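Local coordinates for outer membrane porin protein 32 (Delftia acidovorans, PDB 2FGQ) that forms anion-selective channels through the bacterial outer membrane as a homotrimeric porin, at residues N13-N18 with K308-G313; G59-F62 with G66-S69; T110-F115 with N291-K296; V279-L282 with T286-Y289. All coordinates share one frame; numbering follows the deposited sequence.

Contact 1: residues N13-N18 with K308-G313; sequences NVAYVN and KGVYAG. With CA (calcium ion), chain C.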
loop_
_atom_site.group_PDB
_atom_site.type_symbol
_atom_site.label_atom_id
_atom_site.label_comp_id
_atom_site.label_asym_id
_atom_site.label_seq_id
_atom_site.Cartn_x
_atom_site.Cartn_y
_atom_site.Cartn_z
ATOM N N ASN A 13 7.737 13.252 -15.401
ATOM C CA ASN A 13 8.628 13.940 -16.335
ATOM C C ASN A 13 9.308 12.965 -17.292
ATOM O O ASN A 13 9.309 11.762 -17.107
ATOM C CB ASN A 13 9.699 14.805 -15.597
ATOM C CG ASN A 13 10.489 14.001 -14.554
ATOM O OD1 ASN A 13 11.128 12.984 -14.894
ATOM N ND2 ASN A 13 10.475 14.454 -13.287
ATOM N N VAL A 14 9.910 13.532 -18.323
ATOM C CA VAL A 14 10.978 12.877 -19.045
ATOM C C VAL A 14 12.295 13.464 -18.523
ATOM O O VAL A 14 12.389 14.648 -18.239
ATOM C CB VAL A 14 10.825 13.040 -20.576
ATOM C CG1 VAL A 14 12.012 12.510 -21.289
ATOM C CG2 VAL A 14 9.571 12.322 -21.055
ATOM N N ALA A 15 13.285 12.605 -18.403
ATOM C CA ALA A 15 14.570 13.022 -17.906
ATOM C C ALA A 15 15.722 12.335 -18.616
ATOM O O ALA A 15 15.574 11.271 -19.182
ATOM C CB ALA A 15 14.681 12.854 -16.373
ATOM N N TYR A 16 16.871 12.994 -18.556
ATOM C CA TYR A 16 18.089 12.557 -19.187
ATOM C C TYR A 16 19.272 12.959 -18.322
ATOM O O TYR A 16 19.327 14.074 -17.801
ATOM C CB TYR A 16 18.199 13.249 -20.537
ATOM C CG TYR A 16 19.551 13.199 -21.202
ATOM C CD1 TYR A 16 20.506 14.169 -20.947
ATOM C CD2 TYR A 16 19.869 12.183 -22.078
ATOM C CE1 TYR A 16 21.753 14.135 -21.573
ATOM C CE2 TYR A 16 21.110 12.140 -22.722
ATOM C CZ TYR A 16 22.037 13.112 -22.446
ATOM O OH TYR A 16 23.268 13.071 -23.038
ATOM N N VAL A 17 20.230 12.057 -18.211
ATOM C CA VAL A 17 21.575 12.401 -17.741
ATOM C C VAL A 17 22.589 11.872 -18.765
ATOM O O VAL A 17 22.390 10.851 -19.410
ATOM C CB VAL A 17 21.918 11.856 -16.352
ATOM C CG1 VAL A 17 21.081 12.539 -15.252
ATOM C CG2 VAL A 17 21.790 10.338 -16.317
ATOM N N ASN A 18 23.676 12.606 -18.933
ATOM C CA ASN A 18 24.658 12.217 -19.946
ATOM C C ASN A 18 25.611 11.102 -19.521
ATOM O O ASN A 18 26.227 10.439 -20.348
ATOM C CB ASN A 18 25.374 13.442 -20.534
ATOM C CG ASN A 18 26.356 14.134 -19.599
ATOM O OD1 ASN A 18 27.259 14.913 -20.074
ATOM N ND2 ASN A 18 26.238 13.895 -18.339
ATOM N N LYS A 308 14.955 11.273 -10.359
ATOM C CA LYS A 308 14.189 10.207 -9.727
ATOM C C LYS A 308 13.393 9.468 -10.796
ATOM O O LYS A 308 12.708 10.096 -11.611
ATOM C CB LYS A 308 13.242 10.754 -8.688
ATOM C CG LYS A 308 12.459 9.703 -7.938
ATOM C CD LYS A 308 11.639 10.326 -6.787
ATOM C CE LYS A 308 12.440 10.440 -5.492
ATOM N NZ LYS A 308 11.690 11.120 -4.406
ATOM N N GLY A 309 13.487 8.145 -10.754
ATOM C CA GLY A 309 12.811 7.263 -11.694
ATOM C C GLY A 309 13.568 7.063 -12.970
ATOM O O GLY A 309 13.095 6.317 -13.829
ATOM N N VAL A 310 14.721 7.715 -13.119
ATOM C CA VAL A 310 15.543 7.517 -14.320
ATOM C C VAL A 310 16.944 7.081 -13.933
ATOM O O VAL A 310 17.358 5.964 -14.239
ATOM C CB VAL A 310 15.535 8.746 -15.264
ATOM C CG1 VAL A 310 16.462 8.517 -16.463
ATOM C CG2 VAL A 310 14.116 8.989 -15.747
ATOM N N TYR A 311 17.669 7.960 -13.248
ATOM C CA TYR A 311 18.978 7.600 -12.723
ATOM C C TYR A 311 19.318 8.586 -11.607
ATOM O O TYR A 311 19.282 9.798 -11.821
ATOM C CB TYR A 311 20.054 7.637 -13.812
ATOM C CG TYR A 311 21.394 7.142 -13.274
ATOM C CD1 TYR A 311 21.583 5.811 -12.963
ATOM C CD2 TYR A 311 22.430 8.046 -12.971
ATOM C CE1 TYR A 311 22.773 5.369 -12.393
ATOM C CE2 TYR A 311 23.647 7.598 -12.399
ATOM C CZ TYR A 311 23.803 6.270 -12.116
ATOM O OH TYR A 311 24.970 5.786 -11.565
ATOM N N ALA A 312 19.669 8.059 -10.446
ATOM C CA ALA A 312 20.041 8.879 -9.294
ATOM C C ALA A 312 21.273 8.326 -8.581
ATOM O O ALA A 312 21.525 8.677 -7.408
ATOM C CB ALA A 312 18.855 8.986 -8.340
ATOM N N GLY A 313 22.068 7.528 -9.293
ATOM C CA GLY A 313 23.310 7.010 -8.758
ATOM C C GLY A 313 24.451 7.984 -8.967
ATOM O O GLY A 313 24.286 9.144 -9.336
HETATM CA CA CA C . 11.254 5.370 -14.780
HETATM O O HOH W 1 13.342 12.370 -13.218
HETATM O O HOH W 2 11.432 3.424 -13.280
#
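Ala15 and Val310 meet through methyl groups, with Ala15 CB 4.0 Å from Val310 CG2. The other branch, Val310 CG1, is anti to the backbone N (chi1 177°), which turns it toward the carbonyl oxygen of Ala15. Two residues further along the strand, Val17 CG2 approaches Tyr311 CB at 4.1 Å and comes equally near to the ring carbon CD2. It reaches the ring obliquely, and the two side chains cross at about a right angle. Within its own loop, Gly313 N lies 3.4 Å above the Tyr311 ring plane, over the centre. Strand 13-17 is part of the first strand of the porin barrel, and 308-313 belongs to the loop joining the last two strands. In that loop Val310 and Tyr311 form a classic beta bulge facing Ala307. The polar link is indirect. One water donates to Asn13 OD1 at 2.8 Å and to Lys308 O at 2.9 Å. Tyr311 OH turns to Gly314 O instead. Gly309 O binds the calcium ion at 2.3 Å, and a water binds it too. Leu29 and Asp64 share this ion with Asn136 and Glu158 of the second subunit.

Contact 2: residues G59-F62 with G66-S69; sequences GEIF and GNAS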
loop_
_atom_site.group_PDB
_atom_site.type_symbol
_atom_site.label_atom_id
_atom_site.label_comp_id
_atom_site.label_asym_id
_atom_site.label_seq_id
_atom_site.Cartn_x
_atom_site.Cartn_y
_atom_site.Cartn_z
ATOM N N GLY A 59 1.781 9.764 1.572
ATOM C CA GLY A 59 2.779 8.918 0.948
ATOM C C GLY A 59 3.177 9.389 -0.424
ATOM O O GLY A 59 2.421 10.081 -1.094
ATOM N N GLU A 60 4.378 8.985 -0.808
ATOM C CA GLU A 60 4.890 9.361 -2.123
ATOM C C GLU A 60 4.216 8.511 -3.207
ATOM O O GLU A 60 3.847 7.344 -3.015
ATOM C CB GLU A 60 6.395 9.118 -2.196
ATOM C CG GLU A 60 7.055 9.669 -3.445
ATOM C CD GLU A 60 8.566 9.786 -3.401
ATOM O OE1 GLU A 60 9.185 9.585 -2.325
ATOM O OE2 GLU A 60 9.134 10.165 -4.477
ATOM N N ILE A 61 4.021 9.168 -4.350
ATOM C CA ILE A 61 3.541 8.544 -5.571
ATOM C C ILE A 61 4.668 8.434 -6.576
ATOM O O ILE A 61 5.429 9.358 -6.766
ATOM C CB ILE A 61 2.348 9.360 -6.142
ATOM C CG1 ILE A 61 1.158 9.259 -5.192
ATOM C CG2 ILE A 61 2.007 8.972 -7.575
ATOM C CD1 ILE A 61 0.501 7.915 -5.140
ATOM N N PHE A 62 4.738 7.310 -7.256
ATOM C CA PHE A 62 5.681 7.036 -8.318
ATOM C C PHE A 62 4.915 6.697 -9.587
ATOM O O PHE A 62 4.594 5.527 -9.837
ATOM C CB PHE A 62 6.630 5.879 -7.918
ATOM C CG PHE A 62 7.377 6.112 -6.633
ATOM C CD1 PHE A 62 8.594 6.800 -6.619
ATOM C CD2 PHE A 62 6.850 5.688 -5.446
ATOM C CE1 PHE A 62 9.289 7.024 -5.417
ATOM C CE2 PHE A 62 7.508 5.909 -4.260
ATOM C CZ PHE A 62 8.735 6.586 -4.237
ATOM N N GLY A 66 3.627 2.994 -11.073
ATOM C CA GLY A 66 2.435 2.662 -10.306
ATOM C C GLY A 66 2.693 2.268 -8.883
ATOM O O GLY A 66 1.989 1.433 -8.359
ATOM N N ASN A 67 3.707 2.871 -8.268
ATOM C CA ASN A 67 4.073 2.515 -6.895
ATOM C C ASN A 67 4.303 1.002 -6.803
ATOM O O ASN A 67 3.795 0.318 -5.912
ATOM C CB ASN A 67 3.036 2.974 -5.868
ATOM C CG ASN A 67 3.148 4.421 -5.517
ATOM O OD1 ASN A 67 2.865 5.278 -6.346
ATOM N ND2 ASN A 67 3.603 4.706 -4.268
ATOM N N ALA A 68 5.124 0.486 -7.696
ATOM C CA ALA A 68 5.373 -0.952 -7.797
ATOM C C ALA A 68 5.862 -1.581 -6.483
ATOM O O ALA A 68 5.514 -2.738 -6.175
ATOM C CB ALA A 68 6.360 -1.239 -8.896
ATOM N N SER A 69 6.590 -0.816 -5.686
ATOM C CA SER A 69 7.076 -1.393 -4.415
ATOM C C SER A 69 6.110 -1.210 -3.237
ATOM O O SER A 69 6.421 -1.615 -2.104
ATOM C CB SER A 69 8.467 -0.892 -4.064
ATOM O OG SER A 69 8.419 0.453 -3.792
#
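Asn67 ND2 donates to Glu60 O over 2.9 Å in a nearly straight bond, 166° at the hydrogen. The acceptor lies almost in the amide plane of Asn67, so the N-H is well aimed. The other end of the same amide is used as well. Phe62 N donates to Asn67 OD1 over 2.9 Å, coming from above the carbonyl plane. The adjacent N-H and C=O of one amide thus grip a C=O and an N-H on the two sides of Ile61. CG of Asn67 lies anti to its own carbonyl carbon (chi1 -80°), which swings the amide back toward residues 60-62. The backbone adds a third bond, Asn67 N to Phe62 O at 3.2 Å. Apolar atoms border the amide. Ile61 CD1 comes to 3.7 Å from Asn67 OD1. Phe62 meets the amide with its ring edge, Phe62 CD2 lying 3.6 Å from Asn67 ND2, and the ring and amide planes stand 61° apart. Glu60 CG lies over one face of the ring, toward its rim, while the Glu60 carboxylate pairs with Lys308. A leucine in place of Asn67 would probably leave Glu60 O and Phe62 N without these mates and let the loop shift. The loop follows strand 51-60 and corresponds to the second external loop, which latches onto the next subunit in general porins. Here Gly66 makes backbone hydrogen bonds to the second subunit, and Phe73 of that subunit packs on Ile61 and Asn67. Both ends of the buried Asn67 amide are satisfied by backbone atoms of 60-62, which fixes its rotation and holds the chain there to the end of strand 51-60.

Contact 3: residues T110-F115 with N291-K296; sequences TGIGPF and NLAFLK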
loop_
_atom_site.group_PDB
_atom_site.type_symbol
_atom_site.label_atom_id
_atom_site.label_comp_id
_atom_site.label_asym_id
_atom_site.label_seq_id
_atom_site.Cartn_x
_atom_site.Cartn_y
_atom_site.Cartn_z
ATOM N N THR A 110 13.741 18.611 -4.264
ATOM C CA THR A 110 13.379 17.535 -5.207
ATOM C C THR A 110 13.875 17.867 -6.603
ATOM O O THR A 110 14.316 18.987 -6.852
ATOM C CB THR A 110 11.837 17.243 -5.203
ATOM O OG1 THR A 110 11.547 16.024 -5.905
ATOM C CG2 THR A 110 11.053 18.267 -5.944
ATOM N N GLY A 111 13.838 16.875 -7.488
ATOM C CA GLY A 111 14.290 17.055 -8.852
ATOM C C GLY A 111 15.795 16.908 -8.969
ATOM O O GLY A 111 16.481 16.533 -8.007
ATOM N N ILE A 112 16.344 17.199 -10.147
ATOM C CA ILE A 112 17.849 17.293 -10.295
ATOM C C ILE A 112 18.470 18.586 -9.682
ATOM O O ILE A 112 19.683 18.744 -9.437
ATOM C CB ILE A 112 18.257 17.197 -11.803
ATOM C CG1 ILE A 112 17.562 18.261 -12.656
ATOM C CG2 ILE A 112 18.013 15.839 -12.341
ATOM C CD1 ILE A 112 18.167 18.358 -14.042
ATOM N N GLY A 113 17.696 19.596 -9.509
ATOM C CA GLY A 113 18.267 20.859 -9.092
ATOM C C GLY A 113 18.617 21.093 -7.643
ATOM O O GLY A 113 19.225 22.106 -7.389
ATOM N N PRO A 114 18.197 20.277 -6.675
ATOM C CA PRO A 114 18.076 20.808 -5.330
ATOM C C PRO A 114 19.390 20.739 -4.578
ATOM O O PRO A 114 20.351 20.090 -4.969
ATOM C CB PRO A 114 17.043 19.898 -4.679
ATOM C CG PRO A 114 17.352 18.602 -5.230
ATOM C CD PRO A 114 17.797 18.860 -6.706
ATOM N N PHE A 115 19.380 21.429 -3.474
ATOM C CA PHE A 115 20.461 21.336 -2.492
ATOM C C PHE A 115 20.583 19.903 -2.011
ATOM O O PHE A 115 19.561 19.263 -1.674
ATOM C CB PHE A 115 20.095 22.220 -1.325
ATOM C CG PHE A 115 21.131 22.296 -0.248
ATOM C CD1 PHE A 115 22.402 22.769 -0.533
ATOM C CD2 PHE A 115 20.830 21.914 1.017
ATOM C CE1 PHE A 115 23.367 22.884 0.502
ATOM C CE2 PHE A 115 21.773 22.024 2.051
ATOM C CZ PHE A 115 23.039 22.495 1.770
ATOM N N ASN A 291 13.976 21.630 -15.805
ATOM C CA ASN A 291 15.180 21.782 -15.009
ATOM C C ASN A 291 16.381 21.377 -15.851
ATOM O O ASN A 291 16.315 20.365 -16.562
ATOM C CB ASN A 291 15.137 20.840 -13.807
ATOM C CG ASN A 291 14.007 21.106 -12.876
ATOM O OD1 ASN A 291 13.441 20.143 -12.292
ATOM N ND2 ASN A 291 13.726 22.349 -12.628
ATOM N N LEU A 292 17.447 22.180 -15.787
ATOM C CA LEU A 292 18.711 21.896 -16.447
ATOM C C LEU A 292 19.787 22.012 -15.400
ATOM O O LEU A 292 19.920 23.072 -14.788
ATOM C CB LEU A 292 18.972 22.940 -17.558
ATOM C CG LEU A 292 20.310 22.904 -18.283
ATOM C CD1 LEU A 292 20.559 21.588 -18.990
ATOM C CD2 LEU A 292 20.388 24.075 -19.273
ATOM N N ALA A 293 20.594 20.985 -15.232
ATOM C CA ALA A 293 21.626 21.023 -14.198
ATOM C C ALA A 293 22.965 20.518 -14.687
ATOM O O ALA A 293 23.075 19.672 -15.576
ATOM C CB ALA A 293 21.193 20.206 -13.036
ATOM N N PHE A 294 24.003 21.056 -14.058
ATOM C CA PHE A 294 25.383 20.703 -14.358
ATOM C C PHE A 294 26.076 20.493 -13.033
ATOM O O PHE A 294 26.067 21.384 -12.199
ATOM C CB PHE A 294 26.074 21.837 -15.147
ATOM C CG PHE A 294 27.482 21.524 -15.548
ATOM C CD1 PHE A 294 27.744 20.548 -16.493
ATOM C CD2 PHE A 294 28.556 22.228 -14.972
ATOM C CE1 PHE A 294 29.067 20.259 -16.871
ATOM C CE2 PHE A 294 29.871 21.939 -15.328
ATOM C CZ PHE A 294 30.125 20.968 -16.296
ATOM N N LEU A 295 26.660 19.319 -12.850
ATOM C CA LEU A 295 27.320 18.926 -11.637
ATOM C C LEU A 295 28.764 18.563 -11.988
ATOM O O LEU A 295 29.027 17.640 -12.733
ATOM C CB LEU A 295 26.615 17.733 -11.006
ATOM C CG LEU A 295 27.044 17.121 -9.683
ATOM C CD1 LEU A 295 27.050 18.134 -8.569
ATOM C CD2 LEU A 295 26.144 15.910 -9.293
ATOM N N LYS A 296 29.707 19.303 -11.408
ATOM C CA LYS A 296 31.124 19.092 -11.655
ATOM C C LYS A 296 31.791 18.526 -10.426
ATOM O O LYS A 296 31.931 19.218 -9.429
ATOM C CB LYS A 296 31.751 20.444 -11.971
ATOM C CG LYS A 296 33.230 20.418 -12.262
ATOM C CD LYS A 296 33.685 21.859 -12.648
ATOM C CE LYS A 296 33.835 22.060 -14.156
ATOM N NZ LYS A 296 33.106 23.278 -14.676
#
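Ile112 carries this contact, laying its longer branch over the strand residues Asn291 and Ala293. Ile112 CG1 sits 3.7 Å from Asn291 CB, and the terminal Ile112 CD1 reaches Ala293 CB at the same separation of 3.7 Å. Ile112 CD1 also rests against the backbone, 3.7 Å from Asn291 O. The branch gets there because CG1 takes the position between the backbone N and the carbonyl carbon (chi1 56°). Ile112 and Asn291 run past each other in opposite directions, so the sides of the two chains touch. The segment 110-115 lies in the long third loop, which in general porins folds into the barrel and narrows the channel. Asn291 and Ala293 lie on the inner wall, on strand 286-297, so the contact seats the loop against the barrel. Cut back to an alanine, Ile112 would lose CG1 and CD1, which is likely to open a gap over Asn291 CB and Ala293 CB and weaken the apolar hold of the loop on the wall. A polar bond to the neighbouring wall strand 320-331 assists, with Ile112 N donating to Gln325 OE1. Ile112 also packs on Ala307 of a later loop.

Contact 4: residues V279-L282 with T286-Y289; sequences VHNL and TALY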
loop_
_atom_site.group_PDB
_atom_site.type_symbol
_atom_site.label_atom_id
_atom_site.label_comp_id
_atom_site.label_asym_id
_atom_site.label_seq_id
_atom_site.Cartn_x
_atom_site.Cartn_y
_atom_site.Cartn_z
ATOM N N VAL A 279 9.242 27.270 -14.402
ATOM C CA VAL A 279 7.922 26.743 -14.147
ATOM C C VAL A 279 6.918 27.633 -14.856
ATOM O O VAL A 279 6.953 28.858 -14.712
ATOM C CB VAL A 279 7.647 26.732 -12.637
ATOM C CG1 VAL A 279 6.252 26.223 -12.331
ATOM C CG2 VAL A 279 8.681 25.877 -11.913
ATOM N N HIS A 280 6.045 27.018 -15.644
ATOM C CA HIS A 280 5.031 27.738 -16.388
ATOM C C HIS A 280 3.668 27.251 -15.889
ATOM O O HIS A 280 3.284 26.104 -16.157
ATOM C CB HIS A 280 5.187 27.431 -17.856
ATOM C CG HIS A 280 4.235 28.166 -18.735
ATOM N ND1 HIS A 280 3.076 27.608 -19.215
ATOM C CD2 HIS A 280 4.284 29.416 -19.237
ATOM C CE1 HIS A 280 2.437 28.489 -19.961
ATOM N NE2 HIS A 280 3.155 29.593 -20.002
ATOM N N ASN A 281 2.930 28.106 -15.199
ATOM C CA ASN A 281 1.622 27.710 -14.687
ATOM C C ASN A 281 0.527 27.750 -15.756
ATOM O O ASN A 281 0.313 28.769 -16.449
ATOM C CB ASN A 281 1.211 28.535 -13.465
ATOM C CG ASN A 281 2.253 28.505 -12.380
ATOM O OD1 ASN A 281 2.783 29.529 -11.953
ATOM N ND2 ASN A 281 2.510 27.393 -11.911
ATOM N N LEU A 282 -0.138 26.633 -15.935
ATOM C CA LEU A 282 -1.332 26.588 -16.790
ATOM C C LEU A 282 -2.564 26.931 -15.986
ATOM O O LEU A 282 -3.570 27.394 -16.542
ATOM C CB LEU A 282 -1.495 25.215 -17.409
ATOM C CG LEU A 282 -0.355 24.701 -18.285
ATOM C CD1 LEU A 282 -0.673 23.281 -18.711
ATOM C CD2 LEU A 282 -0.170 25.602 -19.496
ATOM N N THR A 286 -1.904 23.308 -11.974
ATOM C CA THR A 286 -1.196 22.563 -13.022
ATOM C C THR A 286 -0.069 23.417 -13.642
ATOM O O THR A 286 -0.315 24.535 -14.084
ATOM C CB THR A 286 -2.162 22.192 -14.136
ATOM O OG1 THR A 286 -3.184 21.340 -13.584
ATOM C CG2 THR A 286 -1.463 21.378 -15.180
ATOM N N ALA A 287 1.143 22.883 -13.666
ATOM C CA ALA A 287 2.292 23.579 -14.249
ATOM C C ALA A 287 3.098 22.650 -15.117
ATOM O O ALA A 287 3.166 21.448 -14.880
ATOM C CB ALA A 287 3.189 24.117 -13.142
ATOM N N LEU A 288 3.694 23.222 -16.156
ATOM C CA LEU A 288 4.760 22.584 -16.908
ATOM C C LEU A 288 6.084 23.115 -16.370
ATOM O O LEU A 288 6.176 24.263 -15.936
ATOM C CB LEU A 288 4.595 22.913 -18.387
ATOM C CG LEU A 288 3.737 22.100 -19.332
ATOM C CD1 LEU A 288 2.841 21.080 -18.768
ATOM C CD2 LEU A 288 3.208 22.941 -20.570
ATOM N N TYR A 289 7.126 22.311 -16.426
ATOM C CA TYR A 289 8.403 22.756 -15.910
ATOM C C TYR A 289 9.562 22.125 -16.618
ATOM O O TYR A 289 9.440 21.098 -17.267
ATOM C CB TYR A 289 8.513 22.479 -14.395
ATOM C CG TYR A 289 8.569 20.996 -14.057
ATOM C CD1 TYR A 289 7.427 20.277 -13.752
ATOM C CD2 TYR A 289 9.769 20.317 -14.066
ATOM C CE1 TYR A 289 7.483 18.909 -13.476
ATOM C CE2 TYR A 289 9.835 18.952 -13.806
ATOM C CZ TYR A 289 8.699 18.254 -13.459
ATOM O OH TYR A 289 8.798 16.918 -13.154
#
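Strands 279-281 and 286-289 run antiparallel, with 150° between their directions and 4.6 Å between their axes at closest approach. His280 and Leu288 form the hydrogen-bonded pair. His280 N donates to Leu288 O over 2.8 Å in a straight bond. The return bond runs from Leu288 N to His280 O at 2.9 Å. Next to the turn, Leu282 N donates to Thr286 O over 2.8 Å with a more bent angle of 142°. Val279 with Tyr289 and Asn281 with Ala287 are the non-hydrogen-bonded pairs on either side. This is a beta hairpin, closed by one of the short turns at the periplasmic end of the porin barrel. On the face of Val279 and Ala287, Val279 CG1 lies diagonally against Ala287 CB at 3.8 Å. Val279 CG2 touches Tyr289 CB at 4.2 Å. The phenol of Tyr289 leads away to Asp11 and Asn13, inside the barrel. At the turn, Leu282 CG is anti to the carbonyl carbon (chi1 -59°), and Leu282 CD1 then lies 4.1 Å from both Thr286 CG2 and Leu288 CD1. Leu282 also packs on Leu47 of the second subunit. Direct backbone bonds thus set the register, apolar contacts lie on both faces beside them, and the hydroxyls of Tyr289 and Thr286 are paired with Asp11 and with Glu45 of the second subunit.

In the fold
All four contacts reach the one sixteen-stranded antiparallel barrel. Along the chain, contact 2 closes before contacts 3 and 4 open. Contact 4 is nested inside the loop closed by contact 3, and the others lie inside the span of contact 1. Contacts 3 and 4 share strand 286-297, with centres 18 Å apart. Contact 1 lies closest to contact 3, about 11 Å between centres, without touching it. It does touch contact 2 through the Lys308 and Glu60 salt bridge, and contact 4 through a probable hydrogen bond between Asn13 and Tyr289. Contacts 1, 2 and 4 also meet the second subunit, so these touches link parts of the barrel wall, its loops and the subunit interface.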